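Local coordinates for protein beta-mannosidase (Trichoderma harzianum, PDB 4CVU) that probably hydrolyses terminal, non-reducing beta-D-mannose residues of mannosides, as a fungal glycoside hydrolase of family 2, at residues V622-P630 with I711-G719. Residues are numbered along the deposited sequence; the frame is centred on the assembly and turned at random.
Sequences VILRNHHYP and IWQAPTWAG. With NAG (2-acetamido-2-deoxy-beta-D-glucopyranose), chain L.
Arg625 grips the backbone carbonyl of Gln713 side-on: NE and NH2 both donate to Gln713 O, each at 2.9 Å. NE sits almost in line with the C=O bond (C=O...NE 172°), though its N-H is bent to 147°, and the oxygen lies in the guanidinium plane. One face of the same group rests over the six-membered ring of Trp712, an off-centre cation-pi contact with Arg625 CZ 4.1 Å from the ring centroid. A bend at chi3 (75°) turns the guanidinium back across the indole, while NH1 bonds to the carbonyls of Asn71 and Gly73. Replacing the arginine by alanine is likely to leave all three carbonyls without these donors and to take the cation off Trp712. Farther along, Pro715 CG packs 3.5 Å from Asn626 CB, and the Trp717 edge meets the face of His628 in a T-shaped pair, centroids 4.8 Å apart. Tyr629 lies over the opposite face of His628. Two waters bridge the segments, one between Arg625 O and the indole NE1 of Trp712, the other between His627 N and Pro715 O. Asn626 OD1 accepts from His628 N (2.8 Å) in an Asx turn, and Tyr575 OH bonds to Trp717 NE1. The buried contact thus joins helix 620-625 and its following loop, flanked by helices 603-609 and 638-655, to the loop after strand 702-705, probably a strand of the family's catalytic (beta/alpha)8 barrel.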
ATOM      1  N   VAL A 622     -12.486  -1.187   1.164  1.00 35.93           N
ATOM      2  CA  VAL A 622     -12.890  -0.632   2.458  1.00 37.07           C
ATOM      3  C   VAL A 622     -14.228  -1.281   2.897  1.00 38.04           C
ATOM      4  O   VAL A 622     -14.416  -1.645   4.074  1.00 36.45           O
ATOM      5  CB  VAL A 622     -12.992   0.910   2.390  1.00 37.48           C
ATOM      6  CG1 VAL A 622     -13.848   1.480   3.497  1.00 37.72           C
ATOM      7  CG2 VAL A 622     -11.601   1.560   2.384  1.00 36.76           C
ATOM      8  N   ILE A 623     -15.146  -1.435   1.942  1.00 38.73           N
ATOM      9  CA  ILE A 623     -16.429  -2.091   2.226  1.00 38.82           C
ATOM     10  C   ILE A 623     -16.197  -3.521   2.687  1.00 39.37           C
ATOM     11  O   ILE A 623     -16.765  -3.954   3.711  1.00 39.46           O
ATOM     12  CB  ILE A 623     -17.345  -2.119   0.996  1.00 40.73           C
ATOM     13  CG1 ILE A 623     -17.902  -0.735   0.713  1.00 41.06           C
ATOM     14  CG2 ILE A 623     -18.484  -3.118   1.188  1.00 41.68           C
ATOM     15  CD1 ILE A 623     -18.385  -0.592  -0.722  1.00 44.07           C
ATOM     16  N   LEU A 624     -15.338  -4.249   1.964  1.00 37.86           N
ATOM     17  CA  LEU A 624     -15.107  -5.675   2.288  1.00 37.64           C
ATOM     18  C   LEU A 624     -14.429  -5.873   3.643  1.00 35.97           C
ATOM     19  O   LEU A 624     -14.471  -6.957   4.197  1.00 35.32           O
ATOM     20  CB  LEU A 624     -14.340  -6.406   1.173  1.00 38.02           C
ATOM     21  CG  LEU A 624     -15.225  -6.747  -0.052  1.00 39.44           C
ATOM     22  CD1 LEU A 624     -14.438  -7.369  -1.197  1.00 40.48           C
ATOM     23  CD2 LEU A 624     -16.372  -7.661   0.369  1.00 39.60           C
ATOM     24  N   ARG A 625     -13.811  -4.822   4.172  1.00 34.62           N
ATOM     25  CA  ARG A 625     -13.190  -4.886   5.496  1.00 33.26           C
ATOM     26  C   ARG A 625     -14.152  -4.484   6.602  1.00 32.39           C
ATOM     27  O   ARG A 625     -13.852  -4.658   7.794  1.00 32.67           O
ATOM     28  CB  ARG A 625     -11.942  -4.043   5.521  1.00 33.85           C
ATOM     29  CG  ARG A 625     -10.811  -4.651   4.702  1.00 34.85           C
ATOM     30  CD  ARG A 625      -9.696  -3.656   4.516  1.00 35.40           C
ATOM     31  NE  ARG A 625      -8.925  -3.510   5.759  1.00 35.84           N
ATOM     32  CZ  ARG A 625      -7.801  -4.186   6.044  1.00 35.67           C
ATOM     33  NH1 ARG A 625      -7.299  -5.085   5.214  1.00 36.76           N
ATOM     34  NH2 ARG A 625      -7.202  -4.012   7.212  1.00 35.91           N
ATOM     35  N   ASN A 626     -15.318  -4.002   6.243  1.00 32.42           N
ATOM     36  CA  ASN A 626     -16.358  -3.733   7.241  1.00 32.18           C
ATOM     37  C   ASN A 626     -17.100  -5.041   7.472  1.00 33.35           C
ATOM     38  O   ASN A 626     -17.823  -5.509   6.559  1.00 33.30           O
ATOM     39  CB  ASN A 626     -17.330  -2.683   6.747  1.00 32.89           C
ATOM     40  CG  ASN A 626     -18.298  -2.240   7.832  1.00 32.48           C
ATOM     41  OD1 ASN A 626     -18.446  -2.896   8.888  1.00 31.93           O
ATOM     42  ND2 ASN A 626     -18.861  -1.081   7.640  1.00 32.64           N
ATOM     43  N   HIS A 627     -16.926  -5.631   8.662  1.00 31.27           N
ATOM     44  CA  HIS A 627     -17.605  -6.867   8.949  1.00 32.53           C
ATOM     45  C   HIS A 627     -18.868  -6.653   9.728  1.00 32.34           C
ATOM     46  O   HIS A 627     -19.427  -7.608  10.241  1.00 33.64           O
ATOM     47  CB  HIS A 627     -16.683  -7.874   9.615  1.00 32.65           C
ATOM     48  CG  HIS A 627     -15.624  -8.401   8.693  1.00 32.94           C
ATOM     49  ND1 HIS A 627     -14.618  -9.239   9.106  1.00 33.77           N
ATOM     50  CD2 HIS A 627     -15.439  -8.223   7.364  1.00 34.07           C
ATOM     51  CE1 HIS A 627     -13.858  -9.567   8.079  1.00 33.77           C
ATOM     52  NE2 HIS A 627     -14.326  -8.953   7.011  1.00 34.59           N
ATOM     53  N   HIS A 628     -19.295  -5.409   9.810  1.00 33.51           N
ATOM     54  CA  HIS A 628     -20.627  -5.067  10.332  1.00 34.15           C
ATOM     55  C   HIS A 628     -21.469  -4.740   9.105  1.00 36.45           C
ATOM     56  O   HIS A 628     -21.413  -3.610   8.633  1.00 35.57           O
ATOM     57  CB  HIS A 628     -20.549  -3.842  11.261  1.00 34.08           C
ATOM     58  CG  HIS A 628     -21.873  -3.474  11.881  1.00 34.50           C
ATOM     59  ND1 HIS A 628     -22.635  -4.379  12.591  1.00 35.70           N
ATOM     60  CD2 HIS A 628     -22.533  -2.293  11.949  1.00 34.88           C
ATOM     61  CE1 HIS A 628     -23.732  -3.778  13.042  1.00 35.76           C
ATOM     62  NE2 HIS A 628     -23.697  -2.513  12.661  1.00 35.68           N
ATOM     63  N   TYR A 629     -22.251  -5.679   8.552  1.00 38.19           N
ATOM     64  CA  TYR A 629     -22.618  -6.953   9.134  1.00 40.94           C
ATOM     65  C   TYR A 629     -21.850  -8.105   8.499  1.00 41.94           C
ATOM     66  O   TYR A 629     -21.487  -8.034   7.339  1.00 41.80           O
ATOM     67  CB  TYR A 629     -24.110  -7.203   8.922  1.00 43.03           C
ATOM     68  CG  TYR A 629     -24.946  -6.279   9.730  1.00 44.69           C
ATOM     69  CD1 TYR A 629     -25.088  -4.956   9.362  1.00 44.95           C
ATOM     70  CD2 TYR A 629     -25.560  -6.716  10.900  1.00 46.32           C
ATOM     71  CE1 TYR A 629     -25.840  -4.082  10.124  1.00 46.90           C
ATOM     72  CE2 TYR A 629     -26.320  -5.853  11.671  1.00 48.19           C
ATOM     73  CZ  TYR A 629     -26.450  -4.534  11.281  1.00 48.51           C
ATOM     74  OH  TYR A 629     -27.182  -3.670  12.032  1.00 48.85           O
ATOM     75  N   PRO A 630     -21.644  -9.193   9.252  1.00 41.82           N
ATOM     76  CA  PRO A 630     -20.750 -10.224   8.781  1.00 41.40           C
ATOM     77  C   PRO A 630     -21.390 -11.085   7.649  1.00 42.09           C
ATOM     78  O   PRO A 630     -22.615 -11.071   7.422  1.00 40.22           O
ATOM     79  CB  PRO A 630     -20.447 -11.028  10.044  1.00 41.50           C
ATOM     80  CG  PRO A 630     -21.595 -10.807  10.944  1.00 41.61           C
ATOM     81  CD  PRO A 630     -22.275  -9.541  10.544  1.00 42.34           C
ATOM     82  N   ILE A 711      -8.599  -5.000  16.291  1.00 34.12           N
ATOM     83  CA  ILE A 711      -7.714  -6.099  15.902  1.00 33.69           C
ATOM     84  C   ILE A 711      -7.032  -5.886  14.542  1.00 34.65           C
ATOM     85  O   ILE A 711      -6.038  -6.552  14.233  1.00 35.85           O
ATOM     86  CB  ILE A 711      -8.524  -7.416  15.873  1.00 34.42           C
ATOM     87  CG1 ILE A 711      -7.632  -8.593  16.090  1.00 34.68           C
ATOM     88  CG2 ILE A 711      -9.298  -7.567  14.595  1.00 35.49           C
ATOM     89  CD1 ILE A 711      -8.382  -9.920  16.216  1.00 33.84           C
ATOM     90  N   TRP A 712      -7.558  -4.944  13.752  1.00 42.50           N
ATOM     91  CA  TRP A 712      -6.998  -4.578  12.447  1.00 42.92           C
ATOM     92  C   TRP A 712      -7.630  -3.258  11.960  1.00 40.17           C
ATOM     93  O   TRP A 712      -8.463  -2.671  12.647  1.00 39.67           O
ATOM     94  CB  TRP A 712      -7.153  -5.727  11.415  1.00 42.70           C
ATOM     95  CG  TRP A 712      -8.528  -5.982  10.886  1.00 42.39           C
ATOM     96  CD1 TRP A 712      -9.705  -5.735  11.495  1.00 40.14           C
ATOM     97  CD2 TRP A 712      -8.848  -6.564   9.613  1.00 42.83           C
ATOM     98  NE1 TRP A 712     -10.745  -6.122  10.689  1.00 40.92           N
ATOM     99  CE2 TRP A 712     -10.241  -6.633   9.526  1.00 42.00           C
ATOM    100  CE3 TRP A 712      -8.089  -7.019   8.540  1.00 44.31           C
ATOM    101  CZ2 TRP A 712     -10.906  -7.145   8.394  1.00 43.05           C
ATOM    102  CZ3 TRP A 712      -8.760  -7.526   7.398  1.00 44.93           C
ATOM    103  CH2 TRP A 712     -10.160  -7.581   7.357  1.00 43.48           C
ATOM    104  N   GLN A 713      -7.308  -2.852  10.742  1.00 40.84           N
ATOM    105  CA  GLN A 713      -7.704  -1.545  10.210  1.00 40.41           C
ATOM    106  C   GLN A 713      -9.040  -1.634   9.477  1.00 41.14           C
ATOM    107  O   GLN A 713      -9.104  -2.119   8.354  1.00 41.22           O
ATOM    108  CB  GLN A 713      -6.598  -1.021   9.302  1.00 42.16           C
ATOM    109  CG  GLN A 713      -5.264  -0.976   9.983  1.00 42.37           C
ATOM    110  CD  GLN A 713      -4.531  -2.242   9.864  1.00 44.13           C
ATOM    111  OE1 GLN A 713      -5.135  -3.317   9.679  1.00 44.65           O
ATOM    112  NE2 GLN A 713      -3.205  -2.158   9.938  1.00 44.37           N
ATOM    113  N   ALA A 714     -10.108  -1.156  10.104  1.00 39.55           N
ATOM    114  CA  ALA A 714     -11.408  -1.419   9.577  1.00 39.86           C
ATOM    115  C   ALA A 714     -12.435  -0.620  10.334  1.00 39.22           C
ATOM    116  O   ALA A 714     -12.195  -0.209  11.456  1.00 40.27           O
ATOM    117  CB  ALA A 714     -11.716  -2.931   9.714  1.00 40.38           C
ATOM    118  N   PRO A 715     -13.591  -0.378   9.732  1.00 40.37           N
ATOM    119  CA  PRO A 715     -14.609   0.359  10.492  1.00 39.92           C
ATOM    120  C   PRO A 715     -15.209  -0.510  11.576  1.00 40.53           C
ATOM    121  O   PRO A 715     -15.718  -1.590  11.284  1.00 41.63           O
ATOM    122  CB  PRO A 715     -15.630   0.750   9.448  1.00 40.47           C
ATOM    123  CG  PRO A 715     -15.440  -0.159   8.337  1.00 40.99           C
ATOM    124  CD  PRO A 715     -14.040  -0.707   8.377  1.00 41.74           C
ATOM    125  N   THR A 716     -15.098  -0.067  12.830  1.00 40.32           N
ATOM    126  CA  THR A 716     -15.655  -0.819  13.974  1.00 39.00           C
ATOM    127  C   THR A 716     -16.160   0.049  15.127  1.00 36.83           C
ATOM    128  O   THR A 716     -16.190   1.284  15.071  1.00 36.40           O
ATOM    129  CB  THR A 716     -14.567  -1.712  14.616  1.00 39.11           C
ATOM    130  OG1 THR A 716     -13.778  -0.870  15.464  1.00 40.09           O
ATOM    131  CG2 THR A 716     -13.641  -2.468  13.554  1.00 39.77           C
ATOM    132  N   TRP A 717     -16.472  -0.593  16.227  1.00 36.11           N
ATOM    133  CA  TRP A 717     -16.887   0.092  17.461  1.00 35.70           C
ATOM    134  C   TRP A 717     -15.688   0.590  18.328  1.00 34.99           C
ATOM    135  O   TRP A 717     -15.895   1.165  19.404  1.00 35.07           O
ATOM    136  CB  TRP A 717     -17.787  -0.822  18.309  1.00 35.68           C
ATOM    137  CG  TRP A 717     -18.997  -1.414  17.643  1.00 35.35           C
ATOM    138  CD1 TRP A 717     -20.312  -1.018  17.842  1.00 34.85           C
ATOM    139  CD2 TRP A 717     -19.069  -2.552  16.761  1.00 36.27           C
ATOM    140  NE1 TRP A 717     -21.146  -1.757  17.081  1.00 36.10           N
ATOM    141  CE2 TRP A 717     -20.435  -2.725  16.422  1.00 36.23           C
ATOM    142  CE3 TRP A 717     -18.121  -3.397  16.179  1.00 35.86           C
ATOM    143  CZ2 TRP A 717     -20.865  -3.699  15.521  1.00 37.46           C
ATOM    144  CZ3 TRP A 717     -18.545  -4.381  15.298  1.00 37.70           C
ATOM    145  CH2 TRP A 717     -19.919  -4.526  14.966  1.00 37.63           C
ATOM    146  N   ALA A 718     -14.441   0.361  17.876  1.00 34.30           N
ATOM    147  CA  ALA A 718     -13.274   0.696  18.667  1.00 33.58           C
ATOM    148  C   ALA A 718     -13.140   2.176  18.930  1.00 33.13           C
ATOM    149  O   ALA A 718     -13.628   3.012  18.138  1.00 33.63           O
ATOM    150  CB  ALA A 718     -12.001   0.179  17.954  1.00 34.18           C
ATOM    151  N   GLY A 719     -12.534   2.514  20.080  1.00 31.93           N
ATOM    152  CA  GLY A 719     -12.100   3.847  20.384  1.00 31.06           C
ATOM    153  C   GLY A 719     -10.594   3.972  20.091  1.00 31.76           C
ATOM    154  O   GLY A 719     -10.128   5.049  19.870  1.00 32.50           O
TER
HETATM  155  C1  NAG L1007     -25.673 -11.824   5.502  1.00 41.26           C
HETATM  156  C2  NAG L1007     -27.074 -11.404   5.847  1.00 40.50           C
HETATM  157  C3  NAG L1007     -27.959 -12.637   5.933  1.00 41.32           C
HETATM  158  C4  NAG L1007     -27.832 -13.410   4.618  1.00 43.45           C
HETATM  159  C5  NAG L1007     -26.360 -13.696   4.306  1.00 45.98           C
HETATM  160  C6  NAG L1007     -26.151 -14.431   2.988  1.00 45.02           C
HETATM  161  C7  NAG L1007     -27.767  -9.579   7.348  1.00 43.06           C
HETATM  162  C8  NAG L1007     -27.598  -8.920   8.699  1.00 45.32           C
HETATM  163  N2  NAG L1007     -27.031 -10.662   7.094  1.00 42.70           N
HETATM  164  O3  NAG L1007     -29.294 -12.208   6.206  1.00 41.69           O
HETATM  165  O4  NAG L1007     -28.540 -14.642   4.656  1.00 46.92           O
HETATM  166  O5  NAG L1007     -25.666 -12.467   4.235  1.00 43.39           O
HETATM  167  O6  NAG L1007     -26.730 -13.670   1.958  1.00 47.91           O
HETATM  168  O7  NAG L1007     -28.552  -9.080   6.552  1.00 44.38           O
HETATM  169  O   HOH W   1     -13.889  -5.749  10.293  1.00 29.15           O
HETATM  170  O   HOH W   2     -15.874  -4.384  11.162  1.00 25.95           O